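Local coordinates for protein ribonucleoside-diphosphate reductase, alpha chain (PDB 6DQX) that probably reduces ribonucleoside diphosphates to deoxyribonucleoside diphosphates, as the catalytic alpha subunit of a class Id ribonucleotide reductase, at residues L39-Q42 with R43-L47; L53-I56 with R57-A60. All blocks are in the same frame, centred on the assembly; numbering follows the deposited sequence.

Contact 1 of 2, residues L39-Q42 with R43-L47; sequences LFLQ and RGYLL
Phe40 turns the edge of its ring toward the face of Tyr45, an offset edge-to-face (T-shaped) pair at the C-terminal end of helix 35-44, where the chain leaves the helix. The centroids are 6.0 Å apart and the planes stand at 87°. The phenol end does the touching: Phe40 CE2 lies 3.7 Å from Tyr45 OH, which sits at the edge of the Phe40 ring, near its plane. With CG anti to the backbone N (chi1 -170°), the Phe40 ring swings out and its far end comes back to meet the tyrosine. Along the tyrosine ring, Leu41 lays one methyl, CD2, against Tyr45 CD2 at 3.5 Å. Leu41 CB meets Leu46 CD1 at 4.0 Å, so Leu41 touches the ring with one branch and the leucine with its CB. Ile423 of helix 418-423 touches Phe40, Leu41 and Tyr45, and Phe422 adds a second edge-to-face partner for Phe40; Trp92 of helix 89-94 packs on Leu41. The backbone keeps its i to i+4 bonds up to Tyr45 N, and Leu46 N adds an i to i+5 bond to the same Leu41 O. That carbonyl thus accepts two N-H groups, approaching from opposite faces of its plane. At the exit from the helix a water bridges Gln42 O (2.8 Å) and Leu46 O (2.7 Å).

Contact 2 of 2, residues L53-I56 with R57-A60; sequences LERI and RFIA
The guanidinium of Arg55 meets two side chains of the following turn in different ways. Ile59 lies over one face, its CG1 about 3.8 Å above the plane and over the centre, 3.9 Å from Arg55 CZ. Ile59 CD1 follows the arginine inward, reaching Arg55 NE at 3.9 Å and the aliphatic Arg55 CG at 4.0 Å. Phe58 comes instead to the edge of the group: Arg55 NH1 is 3.2 Å from Phe58 CD2 and 3.5 Å from Phe58 CE2. Ring and guanidinium planes are inclined by 32°, so the two flat groups neither lie parallel nor stand upright on each other. A bend at chi2 (68°) in the otherwise extended arginine chain brings its end back over the next turn. These are i to i+3 and i to i+4 neighbours on the regular alpha-helix 52-67, whose backbone runs through four successive i to i+4 bonds, from Arg57 N to Leu53 O as far as Ala60 N to Ile56 O. Ile59 CG1 also rests 3.3 Å from Arg55 O, the carbonyl that accepts the backbone N-H of Ile59. The polar end of Arg55 is held from outside the helix: NE donates to Trp92 O in the last turn of helix 89-94 and NH2 to Phe95 O just after it, which would fix the rotation of the guanidinium. Next to the arginine, Ile56 touches Tyr77 and Met80 of helix 72-82, while Ile59 and Ala60 meet Phe76 of that helix. Tyr77 also takes Arg57 in a cation-pi contact. Phe58 lies about 9 Å, side chain to side chain, from His65, seen to bind magnesium in this protein though not in this chain.

How the contacts relate
Contact 1 comes first along the chain and closes before contact 2 opens. Residues 39-44 belong to helix 35-44, 47 lies in the loop beyond it, and residues 53-60 belong to the next helix, 52-67. Their centres are about 14 Å apart, on the same side of the chain's centre. They meet directly where Leu46 CD2 packs against Arg55 CG at 3.5 Å, the loop side chain resting on the aliphatic part of the arginine. Helix 89-94 is a shared neighbour, packing on Leu41 and Tyr45 and accepting a bond from Arg55; contact 1 also faces helix 418-423, contact 2 helix 72-82. The first two helices of the modelled chain are thus packed together, well away from its centre.

Contact 1 of 2, residues L39-Q42 with R43-L47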
ATOM      1  N   LEU A  39      -4.245 -23.952  28.619  1.00 24.47           N
ATOM      2  CA  LEU A  39      -5.373 -23.475  27.790  1.00 26.02           C
ATOM      3  C   LEU A  39      -4.986 -22.282  26.949  1.00 23.89           C
ATOM      4  O   LEU A  39      -5.285 -22.230  25.748  1.00 24.72           O
ATOM      5  CB  LEU A  39      -6.604 -23.093  28.640  1.00 30.25           C
ATOM      6  CG  LEU A  39      -7.721 -24.119  28.660  1.00 35.77           C
ATOM      7  CD1 LEU A  39      -7.193 -25.462  29.132  1.00 39.84           C
ATOM      8  CD2 LEU A  39      -8.857 -23.633  29.537  1.00 37.77           C
ATOM      9  N   PHE A  40      -4.332 -21.320  27.581  1.00 22.33           N
ATOM     10  CA  PHE A  40      -3.871 -20.123  26.874  1.00 22.26           C
ATOM     11  C   PHE A  40      -2.974 -20.502  25.695  1.00 21.29           C
ATOM     12  O   PHE A  40      -3.169 -20.036  24.579  1.00 22.69           O
ATOM     13  CB  PHE A  40      -3.136 -19.189  27.833  1.00 23.38           C
ATOM     14  CG  PHE A  40      -2.843 -17.820  27.247  1.00 24.85           C
ATOM     15  CD1 PHE A  40      -3.821 -16.831  27.234  1.00 26.03           C
ATOM     16  CD2 PHE A  40      -1.605 -17.534  26.691  1.00 26.09           C
ATOM     17  CE1 PHE A  40      -3.564 -15.571  26.693  1.00 28.03           C
ATOM     18  CE2 PHE A  40      -1.337 -16.273  26.147  1.00 26.93           C
ATOM     19  CZ  PHE A  40      -2.316 -15.289  26.152  1.00 27.86           C
ATOM     20  N   LEU A  41      -2.015 -21.387  25.945  1.00 21.74           N
ATOM     21  CA  LEU A  41      -1.086 -21.820  24.903  1.00 21.83           C
ATOM     22  C   LEU A  41      -1.779 -22.602  23.770  1.00 23.06           C
ATOM     23  O   LEU A  41      -1.490 -22.393  22.587  1.00 23.75           O
ATOM     24  CB  LEU A  41       0.012 -22.670  25.515  1.00 20.98           C
ATOM     25  CG  LEU A  41       1.032 -21.924  26.382  1.00 20.82           C
ATOM     26  CD1 LEU A  41       1.927 -22.922  27.088  1.00 20.74           C
ATOM     27  CD2 LEU A  41       1.861 -20.953  25.550  1.00 20.51           C
ATOM     28  N   GLN A  42      -2.677 -23.505  24.142  1.00 26.48           N
ATOM     29  CA  GLN A  42      -3.458 -24.270  23.151  1.00 30.72           C
ATOM     30  C   GLN A  42      -4.264 -23.361  22.242  1.00 32.80           C
ATOM     31  O   GLN A  42      -4.288 -23.553  21.029  1.00 34.67           O
ATOM     32  CB  GLN A  42      -4.412 -25.249  23.833  1.00 32.48           C
ATOM     33  CG  GLN A  42      -3.749 -26.496  24.396  1.00 37.02           C
ATOM     34  CD  GLN A  42      -4.719 -27.358  25.195  1.00 39.61           C
ATOM     35  OE1 GLN A  42      -5.890 -27.520  24.814  1.00 44.52           O
ATOM     36  NE2 GLN A  42      -4.242 -27.917  26.310  1.00 39.54           N
ATOM     37  N   ARG A  43      -4.918 -22.371  22.840  1.00 32.67           N
ATOM     38  CA  ARG A  43      -5.799 -21.484  22.107  1.00 37.10           C
ATOM     39  C   ARG A  43      -5.073 -20.461  21.258  1.00 38.52           C
ATOM     40  O   ARG A  43      -5.606 -20.036  20.243  1.00 41.36           O
ATOM     41  CB  ARG A  43      -6.752 -20.779  23.065  1.00 39.35           C
ATOM     42  CG  ARG A  43      -7.738 -21.748  23.659  1.00 41.87           C
ATOM     43  CD  ARG A  43      -8.552 -21.120  24.753  1.00 45.51           C
ATOM     44  NE  ARG A  43      -9.701 -21.962  25.058  1.00 49.60           N
ATOM     45  CZ  ARG A  43     -10.708 -21.612  25.855  1.00 54.18           C
ATOM     46  NH1 ARG A  43     -10.726 -20.422  26.456  1.00 55.04           N
ATOM     47  NH2 ARG A  43     -11.711 -22.463  26.049  1.00 56.99           N
ATOM     48  N   GLY A  44      -3.869 -20.072  21.675  1.00 37.03           N
ATOM     49  CA  GLY A  44      -3.099 -19.028  21.001  1.00 36.16           C
ATOM     50  C   GLY A  44      -1.990 -19.501  20.070  1.00 34.69           C
ATOM     51  O   GLY A  44      -1.909 -19.050  18.926  1.00 36.18           O
ATOM     52  N   TYR A  45      -1.121 -20.384  20.562  1.00 31.46           N
ATOM     53  CA  TYR A  45       0.200 -20.610  19.932  1.00 29.81           C
ATOM     54  C   TYR A  45       0.470 -21.988  19.381  1.00 27.58           C
ATOM     55  O   TYR A  45       1.247 -22.105  18.432  1.00 31.08           O
ATOM     56  CB  TYR A  45       1.346 -20.288  20.908  1.00 31.57           C
ATOM     57  CG  TYR A  45       1.277 -18.947  21.607  1.00 33.85           C
ATOM     58  CD1 TYR A  45       0.635 -17.842  21.035  1.00 35.39           C
ATOM     59  CD2 TYR A  45       1.899 -18.766  22.835  1.00 36.36           C
ATOM     60  CE1 TYR A  45       0.570 -16.624  21.698  1.00 37.00           C
ATOM     61  CE2 TYR A  45       1.856 -17.541  23.490  1.00 36.74           C
ATOM     62  CZ  TYR A  45       1.182 -16.483  22.924  1.00 35.74           C
ATOM     63  OH  TYR A  45       1.118 -15.278  23.572  1.00 36.76           O
ATOM     64  N   LEU A  46      -0.127 -23.026  19.959  1.00 25.24           N
ATOM     65  CA  LEU A  46       0.219 -24.403  19.601  1.00 26.51           C
ATOM     66  C   LEU A  46      -0.650 -24.883  18.455  1.00 27.21           C
ATOM     67  O   LEU A  46      -1.848 -24.585  18.421  1.00 26.99           O
ATOM     68  CB  LEU A  46      -0.001 -25.337  20.789  1.00 26.21           C
ATOM     69  CG  LEU A  46       0.842 -25.021  22.028  1.00 26.50           C
ATOM     70  CD1 LEU A  46       0.416 -25.915  23.170  1.00 27.14           C
ATOM     71  CD2 LEU A  46       2.323 -25.196  21.722  1.00 26.97           C
ATOM     72  N   LEU A  47      -0.048 -25.626  17.541  1.00 27.66           N
ATOM     73  CA  LEU A  47      -0.810 -26.306  16.496  1.00 29.65           C
ATOM     74  C   LEU A  47      -1.679 -27.393  17.124  1.00 31.25           C
ATOM     75  O   LEU A  47      -1.273 -28.035  18.097  1.00 28.17           O
ATOM     76  CB  LEU A  47       0.125 -26.890  15.436  1.00 30.78           C
ATOM     77  CG  LEU A  47       0.658 -25.820  14.467  1.00 32.24           C
ATOM     78  CD1 LEU A  47       1.887 -26.321  13.735  1.00 33.16           C
ATOM     79  CD2 LEU A  47      -0.412 -25.379  13.472  1.00 33.77           C
TER
HETATM   80  O   HOH W   1      -3.732 -26.001  19.802  1.00 33.91           O

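Contact 2 of 2, residues L53-I56 with R57-A60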
ATOM      1  N   LEU A  53       3.980 -29.275  26.765  1.00 20.14           N
ATOM      2  CA  LEU A  53       5.217 -29.963  27.130  1.00 20.35           C
ATOM      3  C   LEU A  53       5.940 -30.501  25.911  1.00 20.08           C
ATOM      4  O   LEU A  53       7.143 -30.402  25.815  1.00 21.00           O
ATOM      5  CB  LEU A  53       4.957 -31.106  28.133  1.00 21.36           C
ATOM      6  CG  LEU A  53       4.556 -30.729  29.558  1.00 22.92           C
ATOM      7  CD1 LEU A  53       4.062 -31.947  30.354  1.00 24.09           C
ATOM      8  CD2 LEU A  53       5.727 -30.047  30.261  1.00 24.16           C
ATOM      9  N   GLU A  54       5.203 -31.089  24.976  1.00 20.44           N
ATOM     10  CA  GLU A  54       5.785 -31.599  23.743  1.00 21.01           C
ATOM     11  C   GLU A  54       6.500 -30.491  22.961  1.00 19.61           C
ATOM     12  O   GLU A  54       7.594 -30.671  22.423  1.00 19.19           O
ATOM     13  CB  GLU A  54       4.640 -32.189  22.921  1.00 23.99           C
ATOM     14  CG  GLU A  54       5.000 -32.877  21.655  1.00 25.66           C
ATOM     15  CD  GLU A  54       3.810 -33.655  21.122  1.00 28.94           C
ATOM     16  OE1 GLU A  54       2.636 -33.233  21.332  1.00 28.03           O
ATOM     17  OE2 GLU A  54       4.058 -34.695  20.503  1.00 34.14           O
ATOM     18  N   ARG A  55       5.848 -29.350  22.891  1.00 18.18           N
ATOM     19  CA  ARG A  55       6.419 -28.185  22.222  1.00 17.86           C
ATOM     20  C   ARG A  55       7.739 -27.740  22.894  1.00 17.24           C
ATOM     21  O   ARG A  55       8.722 -27.456  22.200  1.00 17.50           O
ATOM     22  CB  ARG A  55       5.375 -27.064  22.212  1.00 18.14           C
ATOM     23  CG  ARG A  55       5.753 -25.811  21.446  1.00 18.18           C
ATOM     24  CD  ARG A  55       5.836 -26.012  19.956  1.00 19.07           C
ATOM     25  NE  ARG A  55       6.398 -24.812  19.336  1.00 19.37           N
ATOM     26  CZ  ARG A  55       7.363 -24.758  18.427  1.00 18.61           C
ATOM     27  NH1 ARG A  55       7.917 -25.848  17.929  1.00 19.46           N
ATOM     28  NH2 ARG A  55       7.776 -23.559  18.001  1.00 19.07           N
ATOM     29  N   ILE A  56       7.777 -27.736  24.222  1.00 17.46           N
ATOM     30  CA  ILE A  56       8.986 -27.297  24.944  1.00 17.12           C
ATOM     31  C   ILE A  56      10.149 -28.239  24.660  1.00 17.93           C
ATOM     32  O   ILE A  56      11.266 -27.810  24.396  1.00 16.87           O
ATOM     33  CB  ILE A  56       8.735 -27.156  26.455  1.00 17.61           C
ATOM     34  CG1 ILE A  56       7.728 -26.029  26.732  1.00 18.51           C
ATOM     35  CG2 ILE A  56      10.034 -26.939  27.213  1.00 17.94           C
ATOM     36  CD1 ILE A  56       7.052 -26.166  28.082  1.00 18.75           C
ATOM     37  N   ARG A  57       9.885 -29.539  24.735  1.00 19.06           N
ATOM     38  CA  ARG A  57      10.890 -30.516  24.378  1.00 19.87           C
ATOM     39  C   ARG A  57      11.400 -30.343  22.950  1.00 19.17           C
ATOM     40  O   ARG A  57      12.604 -30.443  22.715  1.00 18.85           O
ATOM     41  CB  ARG A  57      10.337 -31.951  24.577  1.00 21.70           C
ATOM     42  CG  ARG A  57      11.313 -33.060  24.171  1.00 23.80           C
ATOM     43  CD  ARG A  57      12.353 -33.279  25.266  1.00 26.55           C
ATOM     44  NE  ARG A  57      11.813 -34.076  26.390  1.00 27.92           N
ATOM     45  CZ  ARG A  57      12.335 -34.139  27.627  1.00 30.58           C
ATOM     46  NH1 ARG A  57      13.435 -33.447  27.972  1.00 32.44           N
ATOM     47  NH2 ARG A  57      11.743 -34.892  28.550  1.00 29.53           N
ATOM     48  N   PHE A  58      10.492 -30.156  21.983  1.00 19.38           N
ATOM     49  CA  PHE A  58      10.883 -29.961  20.595  1.00 19.63           C
ATOM     50  C   PHE A  58      11.779 -28.723  20.445  1.00 19.25           C
ATOM     51  O   PHE A  58      12.782 -28.765  19.753  1.00 17.23           O
ATOM     52  CB  PHE A  58       9.662 -29.810  19.683  1.00 22.59           C
ATOM     53  CG  PHE A  58      10.012 -29.518  18.255  1.00 24.75           C
ATOM     54  CD1 PHE A  58      10.315 -30.550  17.378  1.00 27.24           C
ATOM     55  CD2 PHE A  58      10.058 -28.208  17.789  1.00 25.91           C
ATOM     56  CE1 PHE A  58      10.635 -30.282  16.056  1.00 28.78           C
ATOM     57  CE2 PHE A  58      10.386 -27.931  16.478  1.00 26.70           C
ATOM     58  CZ  PHE A  58      10.688 -28.964  15.610  1.00 28.72           C
ATOM     59  N   ILE A  59      11.394 -27.637  21.102  1.00 17.61           N
ATOM     60  CA  ILE A  59      12.181 -26.377  21.034  1.00 17.29           C
ATOM     61  C   ILE A  59      13.599 -26.598  21.578  1.00 17.30           C
ATOM     62  O   ILE A  59      14.584 -26.201  20.934  1.00 17.52           O
ATOM     63  CB  ILE A  59      11.454 -25.248  21.790  1.00 16.63           C
ATOM     64  CG1 ILE A  59      10.241 -24.808  20.994  1.00 16.44           C
ATOM     65  CG2 ILE A  59      12.396 -24.066  22.076  1.00 16.73           C
ATOM     66  CD1 ILE A  59       9.283 -23.901  21.740  1.00 16.38           C
ATOM     67  N   ALA A  60      13.690 -27.250  22.742  1.00 17.24           N
ATOM     68  CA  ALA A  60      14.985 -27.565  23.377  1.00 16.71           C
ATOM     69  C   ALA A  60      15.863 -28.425  22.474  1.00 17.58           C
ATOM     70  O   ALA A  60      17.048 -28.144  22.294  1.00 16.17           O
ATOM     71  CB  ALA A  60      14.768 -28.299  24.687  1.00 17.33           C
TER